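PDB 3QI7: putative transcriptional regulator from Clostridium difficile, which is of unknown function but, as a putative lipoprotein with a periplasmic-binding-protein-like fold, probably binds a small ligand, perhaps a sugar. Local coordinates for residues M121-K125 against N126-Q130. Sequence-based numbering, arbitrary orientation.
Sequences MGDDK and NQLSQ
D124 meets N126, Q127 and L128 where the loop after strand 115-118 turns into helix 125-131. The chain is continuous here, so this is a local contact at a helix start. L128 N donates to D124 O at 2.9 Å, a nearly straight bond. S129 N donates to K125 O at 3.0 Å. These are the first i to i+4 bonds of the helix.

D124 is the N-cap. Its CG lies anti to the backbone N (chi1 -179°), which swings the carboxylate over the helix start. D124 OD1 accepts from Q127 N at 3.3 Å, on its anti side and 32° out of the carboxylate plane. The bond from N126 N to D124 OD1 is shorter, 2.8 Å, but weak because it is bent to 126°. CB of D124 also rests against CG of Q127 at 3.7 Å.

L128 points back at the loop. L128 CD2 sits 3.9 Å from CB of M121, a selenomethionine, whose SE and CE also lie near this methyl. CB of D123 borders L128 CD2 as well. The other methyl, L128 CD1, lies 3.5 Å from D123 O.

Outside the segments, D123 OD2 accepts from G99 N. M121 also packs on L104 of helix 101-110.

D124 OD1 thus accepts one regular bond from Q127 N and a weak one from N126 N. Its negative charge would probably also suit the positive end of the helix dipole. L128 is buried against M121 and the CB of D123, so a polar cap and a mainly apolar contact meet within one turn.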
HETATM    1  N   MSE A 121       4.776   0.108  -9.397  1.00 22.47           N
HETATM    2  CA  MSE A 121       4.754   1.114 -10.471  1.00 23.82           C
HETATM    3  C   MSE A 121       3.338   1.114 -11.094  1.00 24.12           C
HETATM    4  O   MSE A 121       2.601   0.131 -10.976  1.00 25.71           O
HETATM    5  CB  MSE A 121       5.836   0.836 -11.511  1.00 23.80           C
HETATM    6  CG  MSE A 121       7.236   1.302 -11.043  1.00 24.93           C
HETATM    7 SE   MSE A 121       8.705   0.635 -12.170  0.75 29.15          SE
HETATM    8  CE  MSE A 121       8.325   1.578 -13.853  1.00 30.43           C
ATOM      9  N   GLY A 122       2.964   2.212 -11.744  1.00 25.87           N
ATOM     10  CA  GLY A 122       1.616   2.376 -12.249  1.00 26.48           C
ATOM     11  C   GLY A 122       1.424   1.875 -13.661  1.00 28.53           C
ATOM     12  O   GLY A 122       0.310   1.928 -14.188  1.00 28.44           O
ATOM     13  N   ASP A 123       2.496   1.393 -14.282  1.00 28.59           N
ATOM     14  CA  ASP A 123       2.434   0.955 -15.685  1.00 31.29           C
ATOM     15  C   ASP A 123       1.664  -0.350 -15.880  1.00 29.23           C
ATOM     16  O   ASP A 123       1.420  -1.100 -14.941  1.00 28.98           O
ATOM     17  CB  ASP A 123       3.848   0.819 -16.268  1.00 31.26           C
ATOM     18  CG  ASP A 123       4.735   2.022 -15.932  1.00 39.26           C
ATOM     19  OD1 ASP A 123       5.217   2.105 -14.780  1.00 33.38           O
ATOM     20  OD2 ASP A 123       4.935   2.892 -16.802  1.00 32.96           O
ATOM     21  N   ASP A 124       1.289  -0.622 -17.125  1.00 29.18           N
ATOM     22  CA  ASP A 124       0.599  -1.866 -17.483  1.00 30.98           C
ATOM     23  C   ASP A 124       1.337  -3.084 -16.872  1.00 27.99           C
ATOM     24  O   ASP A 124       2.548  -3.232 -17.049  1.00 27.84           O
ATOM     25  CB  ASP A 124       0.572  -1.999 -19.022  1.00 33.00           C
ATOM     26  CG  ASP A 124      -0.153  -3.258 -19.499  1.00 38.27           C
ATOM     27  OD1 ASP A 124       0.297  -4.374 -19.179  1.00 41.18           O
ATOM     28  OD2 ASP A 124      -1.160  -3.132 -20.218  1.00 46.10           O
ATOM     29  N   LYS A 125       0.603  -3.941 -16.180  1.00 27.66           N
ATOM     30  CA  LYS A 125       1.214  -5.004 -15.383  1.00 28.83           C
ATOM     31  C   LYS A 125       1.921  -6.059 -16.235  1.00 29.17           C
ATOM     32  O   LYS A 125       2.910  -6.660 -15.824  1.00 27.09           O
ATOM     33  CB  LYS A 125       0.173  -5.664 -14.505  1.00 28.51           C
ATOM     34  CG  LYS A 125      -0.242  -4.793 -13.314  1.00 30.53           C
ATOM     35  CD  LYS A 125      -1.504  -5.323 -12.646  1.00 31.91           C
ATOM     36  CE  LYS A 125      -2.023  -4.324 -11.604  1.00 35.00           C
ATOM     37  NZ  LYS A 125      -2.459  -5.033 -10.400  1.00 39.45           N
ATOM     38  N   ASN A 126       1.384  -6.307 -17.416  1.00 29.31           N
ATOM     39  CA  ASN A 126       2.024  -7.232 -18.344  1.00 29.19           C
ATOM     40  C   ASN A 126       3.364  -6.679 -18.845  1.00 30.13           C
ATOM     41  O   ASN A 126       4.353  -7.406 -18.988  1.00 27.88           O
ATOM     42  CB  ASN A 126       1.081  -7.533 -19.510  1.00 33.52           C
ATOM     43  CG  ASN A 126      -0.133  -8.319 -19.066  1.00 37.03           C
ATOM     44  OD1 ASN A 126      -0.146  -9.547 -19.139  1.00 44.19           O
ATOM     45  ND2 ASN A 126      -1.129  -7.626 -18.537  1.00 47.92           N
ATOM     46  N   GLN A 127       3.389  -5.378 -19.116  1.00 31.33           N
ATOM     47  CA  GLN A 127       4.611  -4.706 -19.555  1.00 31.50           C
ATOM     48  C   GLN A 127       5.646  -4.708 -18.438  1.00 32.07           C
ATOM     49  O   GLN A 127       6.826  -4.967 -18.658  1.00 30.57           O
ATOM     50  CB  GLN A 127       4.286  -3.275 -19.953  1.00 34.84           C
ATOM     51  CG  GLN A 127       3.398  -3.163 -21.166  1.00 41.82           C
ATOM     52  CD  GLN A 127       4.195  -3.330 -22.406  1.00 48.19           C
ATOM     53  OE1 GLN A 127       5.059  -2.497 -22.711  1.00 57.56           O
ATOM     54  NE2 GLN A 127       3.949  -4.414 -23.129  1.00 53.05           N
ATOM     55  N   LEU A 128       5.195  -4.419 -17.222  1.00 27.79           N
ATOM     56  CA  LEU A 128       6.070  -4.516 -16.060  1.00 28.12           C
ATOM     57  C   LEU A 128       6.715  -5.911 -15.943  1.00 27.22           C
ATOM     58  O   LEU A 128       7.916  -6.040 -15.677  1.00 25.17           O
ATOM     59  CB  LEU A 128       5.283  -4.199 -14.789  1.00 23.67           C
ATOM     60  CG  LEU A 128       4.940  -2.737 -14.484  1.00 28.31           C
ATOM     61  CD1 LEU A 128       4.103  -2.632 -13.195  1.00 22.96           C
ATOM     62  CD2 LEU A 128       6.188  -1.863 -14.325  1.00 26.26           C
ATOM     63  N   SER A 129       5.925  -6.957 -16.147  1.00 27.35           N
ATOM     64  CA  SER A 129       6.439  -8.322 -16.010  0.50 27.12           C
ATOM     65  C   SER A 129       7.522  -8.611 -17.050  1.00 28.81           C
ATOM     66  O   SER A 129       8.543  -9.257 -16.738  1.00 26.91           O
ATOM     67  CB  SER A 129       5.306  -9.344 -16.132  0.50 26.68           C
ATOM     68  OG  SER A 129       5.814 -10.672 -16.192  0.50 25.05           O
ATOM     69  N   GLN A 130       7.294  -8.145 -18.282  1.00 30.05           N
ATOM     70  CA  GLN A 130       8.225  -8.371 -19.393  0.50 31.19           C
ATOM     71  C   GLN A 130       9.552  -7.649 -19.144  1.00 31.85           C
ATOM     72  O   GLN A 130      10.609  -8.205 -19.381  1.00 31.80           O
ATOM     73  CB  GLN A 130       7.602  -7.901 -20.725  0.50 31.66           C
ATOM     74  CG  GLN A 130       8.321  -8.402 -21.997  0.50 34.65           C
ATOM     75  CD  GLN A 130       7.700  -7.881 -23.300  0.50 32.82           C
ATOM     76  OE1 GLN A 130       6.566  -7.407 -23.329  0.50 29.79           O
ATOM     77  NE2 GLN A 130       8.454  -7.974 -24.378  0.50 33.15           N
TER